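Local structure of Abbfa_003403 (Acinetobacter baumannii, 4ZXH) at residues A749-Y763 against S773-L785. The protein is a four-domain nonribosomal peptide synthetase whose condensation, adenylation, carrier and thioesterase domains probably activate an amino acid, couple it and release the resulting peptide product. Numbering follows the deposited sequence.
Sequences AEKLLGKVGCLWNVY and SAARITDAKYIDL
Trp760 and Arg776 face each other as a non-hydrogen-bonded pair of the antiparallel hairpin formed by strands 758-763 and 773-777. CB of Arg776 sits over one face of the indole, 4.0 Å from the centroid of its six-membered ring, a CH-pi contact displaced toward the rim. The arginine chain starts with CG anti to the backbone N (chi1 -171°) and bends at chi3, so that Trp760 CZ2 lies over one face of the guanidinium, toward its rim. The two planes are 56° apart, so this is no flat stack; on the same guanidinium, NH1 approaches Cys758 SG at 3.5 Å. Ala774 and Val762 continue this face of the sheet.

On the other face, Asn761 holds CG anti to the backbone N (chi1 180°), which carries the amide across to the returning loop. There Asn761 ND2 donates to Asp784 O at 3.2 Å, meeting that oxygen from above its carbonyl plane. CB of Asn761 packs on Ile777 CG1. Beyond it, Ser773 OG lies at the edge of the Tyr763 ring, while the hydroxyl donates to Leu785 O (OG to O, 2.8 Å), tying loop to strand; Leu785 CD2 comes obliquely to Tyr763 CG. Paired backbone bonds at Asn761-Ala775 and Tyr763-Ser773 set this register, with Ala775 N to Asn761 O at 2.7 Å.

The helix ending at 753 closes the far end: Leu753 CD1 abuts the backbone of Asp779 and Ala780, and Ala749 CB touches both Ala780 CB and Ile783 CD1 near the type I turn 779-782. The hairpin belongs to the large mixed sheet of the adenylation domain, where strand 756-763 is flanked by parallel strand 735-740 and by antiparallel strand 773-777, and helix 641-655 packs against Trp760 and Ala774.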
loop_
_atom_site.group_PDB
_atom_site.type_symbol
_atom_site.label_atom_id
_atom_site.label_comp_id
_atom_site.label_asym_id
_atom_site.label_seq_id
_atom_site.Cartn_x
_atom_site.Cartn_y
_atom_site.Cartn_z
ATOM N N ALA A 749 4.058 16.362 -13.999
ATOM C CA ALA A 749 5.415 16.643 -14.417
ATOM C C ALA A 749 5.718 15.976 -15.748
ATOM O O ALA A 749 6.244 16.623 -16.650
ATOM C CB ALA A 749 6.405 16.189 -13.353
ATOM N N GLU A 750 5.395 14.690 -15.889
ATOM C CA GLU A 750 5.730 14.019 -17.142
ATOM C C GLU A 750 4.948 14.612 -18.294
ATOM O O GLU A 750 5.501 14.806 -19.371
ATOM C CB GLU A 750 5.493 12.515 -17.083
ATOM C CG GLU A 750 6.803 11.732 -16.968
ATOM C CD GLU A 750 7.609 11.678 -18.271
ATOM O OE1 GLU A 750 7.018 11.391 -19.332
ATOM O OE2 GLU A 750 8.836 11.945 -18.230
ATOM N N LYS A 751 3.670 14.902 -18.064
ATOM C CA LYS A 751 2.838 15.523 -19.091
ATOM C C LYS A 751 3.436 16.857 -19.529
ATOM O O LYS A 751 3.508 17.148 -20.716
ATOM C CB LYS A 751 1.411 15.737 -18.585
ATOM C CG LYS A 751 0.540 14.484 -18.463
ATOM C CD LYS A 751 -0.779 14.871 -17.787
ATOM C CE LYS A 751 -1.753 13.714 -17.680
ATOM N NZ LYS A 751 -2.319 13.408 -19.006
ATOM N N LEU A 752 3.872 17.665 -18.569
ATOM C CA LEU A 752 4.467 18.964 -18.888
ATOM C C LEU A 752 5.800 18.833 -19.631
ATOM O O LEU A 752 6.041 19.531 -20.614
ATOM C CB LEU A 752 4.669 19.790 -17.616
ATOM C CG LEU A 752 3.447 20.516 -17.054
ATOM C CD1 LEU A 752 3.870 21.380 -15.903
ATOM C CD2 LEU A 752 2.756 21.359 -18.114
ATOM N N LEU A 753 6.663 17.935 -19.160
ATOM C CA LEU A 753 7.998 17.774 -19.735
ATOM C C LEU A 753 7.984 17.509 -21.238
ATOM O O LEU A 753 8.905 17.907 -21.951
ATOM C CB LEU A 753 8.740 16.653 -19.022
ATOM C CG LEU A 753 9.371 17.129 -17.721
ATOM C CD1 LEU A 753 10.058 15.987 -16.967
ATOM C CD2 LEU A 753 10.348 18.242 -18.046
ATOM N N GLY A 754 6.930 16.858 -21.716
ATOM C CA GLY A 754 6.782 16.591 -23.133
ATOM C C GLY A 754 6.045 17.672 -23.899
ATOM O O GLY A 754 5.899 17.580 -25.119
ATOM N N LYS A 755 5.590 18.703 -23.192
ATOM C CA LYS A 755 4.840 19.783 -23.828
ATOM C C LYS A 755 5.576 21.122 -23.830
ATOM O O LYS A 755 5.238 22.007 -24.619
ATOM C CB LYS A 755 3.477 19.950 -23.152
ATOM C CG LYS A 755 2.504 18.809 -23.426
ATOM C CD LYS A 755 2.029 18.796 -24.872
ATOM C CE LYS A 755 1.129 17.594 -25.138
ATOM N NZ LYS A 755 -0.107 17.620 -24.312
ATOM N N VAL A 756 6.571 21.273 -22.957
ATOM C CA VAL A 756 7.328 22.526 -22.863
ATOM C C VAL A 756 8.847 22.325 -22.995
ATOM O O VAL A 756 9.360 21.200 -22.874
ATOM C CB VAL A 756 7.041 23.254 -21.531
ATOM C CG1 VAL A 756 5.566 23.597 -21.418
ATOM C CG2 VAL A 756 7.478 22.407 -20.349
ATOM N N GLY A 757 9.559 23.427 -23.225
ATOM C CA GLY A 757 10.995 23.390 -23.453
ATOM C C GLY A 757 11.848 23.456 -22.198
ATOM O O GLY A 757 13.001 23.037 -22.205
ATOM N N CYS A 758 11.277 23.986 -21.122
ATOM C CA CYS A 758 11.951 24.083 -19.830
ATOM C C CYS A 758 10.902 24.211 -18.717
ATOM O O CYS A 758 9.973 25.016 -18.814
ATOM C CB CYS A 758 12.913 25.275 -19.815
ATOM S SG CYS A 758 13.882 25.498 -18.287
ATOM N N LEU A 759 11.042 23.410 -17.665
ATOM C CA LEU A 759 10.095 23.436 -16.554
ATOM C C LEU A 759 10.787 23.798 -15.234
ATOM O O LEU A 759 11.752 23.142 -14.836
ATOM C CB LEU A 759 9.396 22.076 -16.433
ATOM C CG LEU A 759 8.297 21.906 -15.380
ATOM C CD1 LEU A 759 7.197 22.964 -15.533
ATOM C CD2 LEU A 759 7.705 20.517 -15.460
ATOM N N TRP A 760 10.308 24.844 -14.561
ATOM C CA TRP A 760 10.759 25.144 -13.205
ATOM C C TRP A 760 9.680 24.808 -12.183
ATOM O O TRP A 760 8.540 25.267 -12.309
ATOM C CB TRP A 760 11.140 26.608 -13.071
ATOM C CG TRP A 760 12.335 26.999 -13.883
ATOM C CD1 TRP A 760 12.343 27.493 -15.160
ATOM C CD2 TRP A 760 13.702 26.940 -13.468
ATOM N NE1 TRP A 760 13.633 27.733 -15.565
ATOM C CE2 TRP A 760 14.488 27.396 -14.547
ATOM C CE3 TRP A 760 14.342 26.532 -12.292
ATOM C CZ2 TRP A 760 15.879 27.461 -14.485
ATOM C CZ3 TRP A 760 15.721 26.599 -12.229
ATOM C CH2 TRP A 760 16.476 27.060 -13.321
ATOM N N ASN A 761 10.019 23.989 -11.187
ATOM C CA ASN A 761 9.161 23.875 -10.009
ATOM C C ASN A 761 9.664 24.878 -8.992
ATOM O O ASN A 761 10.848 24.916 -8.672
ATOM C CB ASN A 761 9.154 22.472 -9.419
ATOM C CG ASN A 761 8.264 22.362 -8.190
ATOM O OD1 ASN A 761 7.173 22.937 -8.139
ATOM N ND2 ASN A 761 8.742 21.640 -7.176
ATOM N N VAL A 762 8.764 25.705 -8.494
ATOM C CA VAL A 762 9.186 26.907 -7.817
ATOM C C VAL A 762 8.323 27.117 -6.555
ATOM O O VAL A 762 7.132 26.775 -6.536
ATOM C CB VAL A 762 9.139 28.093 -8.819
ATOM C CG1 VAL A 762 7.725 28.551 -9.078
ATOM C CG2 VAL A 762 10.002 29.224 -8.361
ATOM N N TYR A 763 8.943 27.610 -5.483
ATOM C CA TYR A 763 8.312 27.598 -4.157
ATOM C C TYR A 763 8.681 28.818 -3.304
ATOM O O TYR A 763 9.767 29.404 -3.446
ATOM C CB TYR A 763 8.679 26.306 -3.395
ATOM C CG TYR A 763 8.397 26.349 -1.901
ATOM C CD1 TYR A 763 7.179 25.930 -1.395
ATOM C CD2 TYR A 763 9.358 26.812 -0.993
ATOM C CE1 TYR A 763 6.911 25.981 -0.025
ATOM C CE2 TYR A 763 9.097 26.870 0.376
ATOM C CZ TYR A 763 7.873 26.452 0.850
ATOM O OH TYR A 763 7.602 26.499 2.196
ATOM N N SER A 773 12.758 29.245 -3.449
ATOM C CA SER A 773 13.582 28.210 -4.056
ATOM C C SER A 773 13.027 27.834 -5.420
ATOM O O SER A 773 11.877 28.156 -5.744
ATOM C CB SER A 773 13.687 26.973 -3.159
ATOM O OG SER A 773 12.446 26.308 -3.050
ATOM N N ALA A 774 13.851 27.149 -6.208
ATOM C CA ALA A 774 13.530 26.867 -7.598
ATOM C C ALA A 774 14.304 25.658 -8.127
ATOM O O ALA A 774 15.524 25.596 -8.024
ATOM C CB ALA A 774 13.813 28.085 -8.441
ATOM N N ALA A 775 13.570 24.714 -8.701
ATOM C CA ALA A 775 14.110 23.468 -9.218
ATOM C C ALA A 775 13.941 23.351 -10.744
ATOM O O ALA A 775 12.818 23.397 -11.250
ATOM C CB ALA A 775 13.425 22.288 -8.522
ATOM N N ARG A 776 15.040 23.199 -11.483
ATOM C CA ARG A 776 14.929 22.859 -12.902
ATOM C C ARG A 776 14.577 21.375 -13.009
ATOM O O ARG A 776 15.424 20.501 -12.797
ATOM C CB ARG A 776 16.221 23.170 -13.681
ATOM C CG ARG A 776 16.084 23.030 -15.213
ATOM C CD ARG A 776 17.432 23.070 -15.947
ATOM N NE ARG A 776 18.120 24.355 -15.807
ATOM C CZ ARG A 776 18.035 25.360 -16.682
ATOM N NH1 ARG A 776 17.292 25.239 -17.778
ATOM N NH2 ARG A 776 18.694 26.495 -16.463
ATOM N N ILE A 777 13.318 21.098 -13.326
ATOM C CA ILE A 777 12.825 19.733 -13.465
ATOM C C ILE A 777 13.183 19.142 -14.825
ATOM O O ILE A 777 12.783 19.677 -15.860
ATOM C CB ILE A 777 11.296 19.664 -13.293
ATOM C CG1 ILE A 777 10.877 20.233 -11.927
ATOM C CG2 ILE A 777 10.804 18.231 -13.487
ATOM C CD1 ILE A 777 11.652 19.667 -10.744
ATOM N N THR A 778 13.931 18.040 -14.825
ATOM C CA THR A 778 14.357 17.438 -16.086
ATOM C C THR A 778 13.852 16.008 -16.199
ATOM O O THR A 778 13.913 15.408 -17.272
ATOM C CB THR A 778 15.905 17.453 -16.243
ATOM O OG1 THR A 778 16.514 16.740 -15.157
ATOM C CG2 THR A 778 16.435 18.894 -16.266
ATOM N N ASP A 779 13.344 15.480 -15.090
ATOM C CA ASP A 779 12.872 14.102 -15.025
ATOM C C ASP A 779 11.793 13.992 -13.952
ATOM O O ASP A 779 12.016 14.375 -12.806
ATOM C CB ASP A 779 14.035 13.145 -14.729
ATOM C CG ASP A 779 13.654 11.673 -14.888
ATOM O OD1 ASP A 779 12.498 11.386 -15.278
ATOM O OD2 ASP A 779 14.521 10.803 -14.637
ATOM N N ALA A 780 10.637 13.449 -14.321
ATOM C CA ALA A 780 9.490 13.411 -13.413
ATOM C C ALA A 780 9.724 12.562 -12.173
ATOM O O ALA A 780 8.990 12.675 -11.196
ATOM C CB ALA A 780 8.271 12.914 -14.136
ATOM N N LYS A 781 10.742 11.712 -12.207
ATOM C CA LYS A 781 11.014 10.836 -11.077
ATOM C C LYS A 781 11.788 11.574 -9.973
ATOM O O LYS A 781 11.929 11.065 -8.857
ATOM C CB LYS A 781 11.775 9.591 -11.548
ATOM N N TYR A 782 12.265 12.779 -10.279
ATOM C CA TYR A 782 13.133 13.516 -9.359
ATOM C C TYR A 782 12.653 14.959 -9.126
ATOM O O TYR A 782 13.138 15.919 -9.745
ATOM C CB TYR A 782 14.572 13.485 -9.885
ATOM C CG TYR A 782 15.139 12.073 -9.929
ATOM C CD1 TYR A 782 15.777 11.524 -8.821
ATOM C CD2 TYR A 782 15.014 11.280 -11.070
ATOM C CE1 TYR A 782 16.288 10.231 -8.851
ATOM C CE2 TYR A 782 15.517 9.988 -11.112
ATOM C CZ TYR A 782 16.159 9.460 -9.999
ATOM O OH TYR A 782 16.673 8.164 -10.029
ATOM N N ILE A 783 11.690 15.089 -8.217
ATOM C CA ILE A 783 11.055 16.366 -7.908
ATOM C C ILE A 783 11.319 16.789 -6.463
ATOM O O ILE A 783 11.090 16.020 -5.530
ATOM C CB ILE A 783 9.533 16.298 -8.140
ATOM C CG1 ILE A 783 9.238 15.901 -9.584
ATOM C CG2 ILE A 783 8.874 17.619 -7.814
ATOM C CD1 ILE A 783 7.781 15.594 -9.830
ATOM N N ASP A 784 11.801 18.017 -6.291
ATOM C CA ASP A 784 12.117 18.560 -4.970
ATOM C C ASP A 784 11.935 20.076 -5.005
ATOM O O ASP A 784 11.620 20.631 -6.057
ATOM C CB ASP A 784 13.556 18.202 -4.542
ATOM C CG ASP A 784 14.602 18.542 -5.615
ATOM O OD1 ASP A 784 14.484 18.051 -6.764
ATOM O OD2 ASP A 784 15.520 19.342 -5.318
ATOM N N LEU A 785 12.161 20.741 -3.868
ATOM C CA LEU A 785 12.026 22.195 -3.769
ATOM C C LEU A 785 13.175 22.921 -4.459
ATOM O O LEU A 785 13.134 24.137 -4.629
ATOM C CB LEU A 785 11.935 22.631 -2.309
ATOM C CG LEU A 785 10.736 22.058 -1.552
ATOM C CD1 LEU A 785 10.767 22.444 -0.080
ATOM C CD2 LEU A 785 9.462 22.520 -2.182
#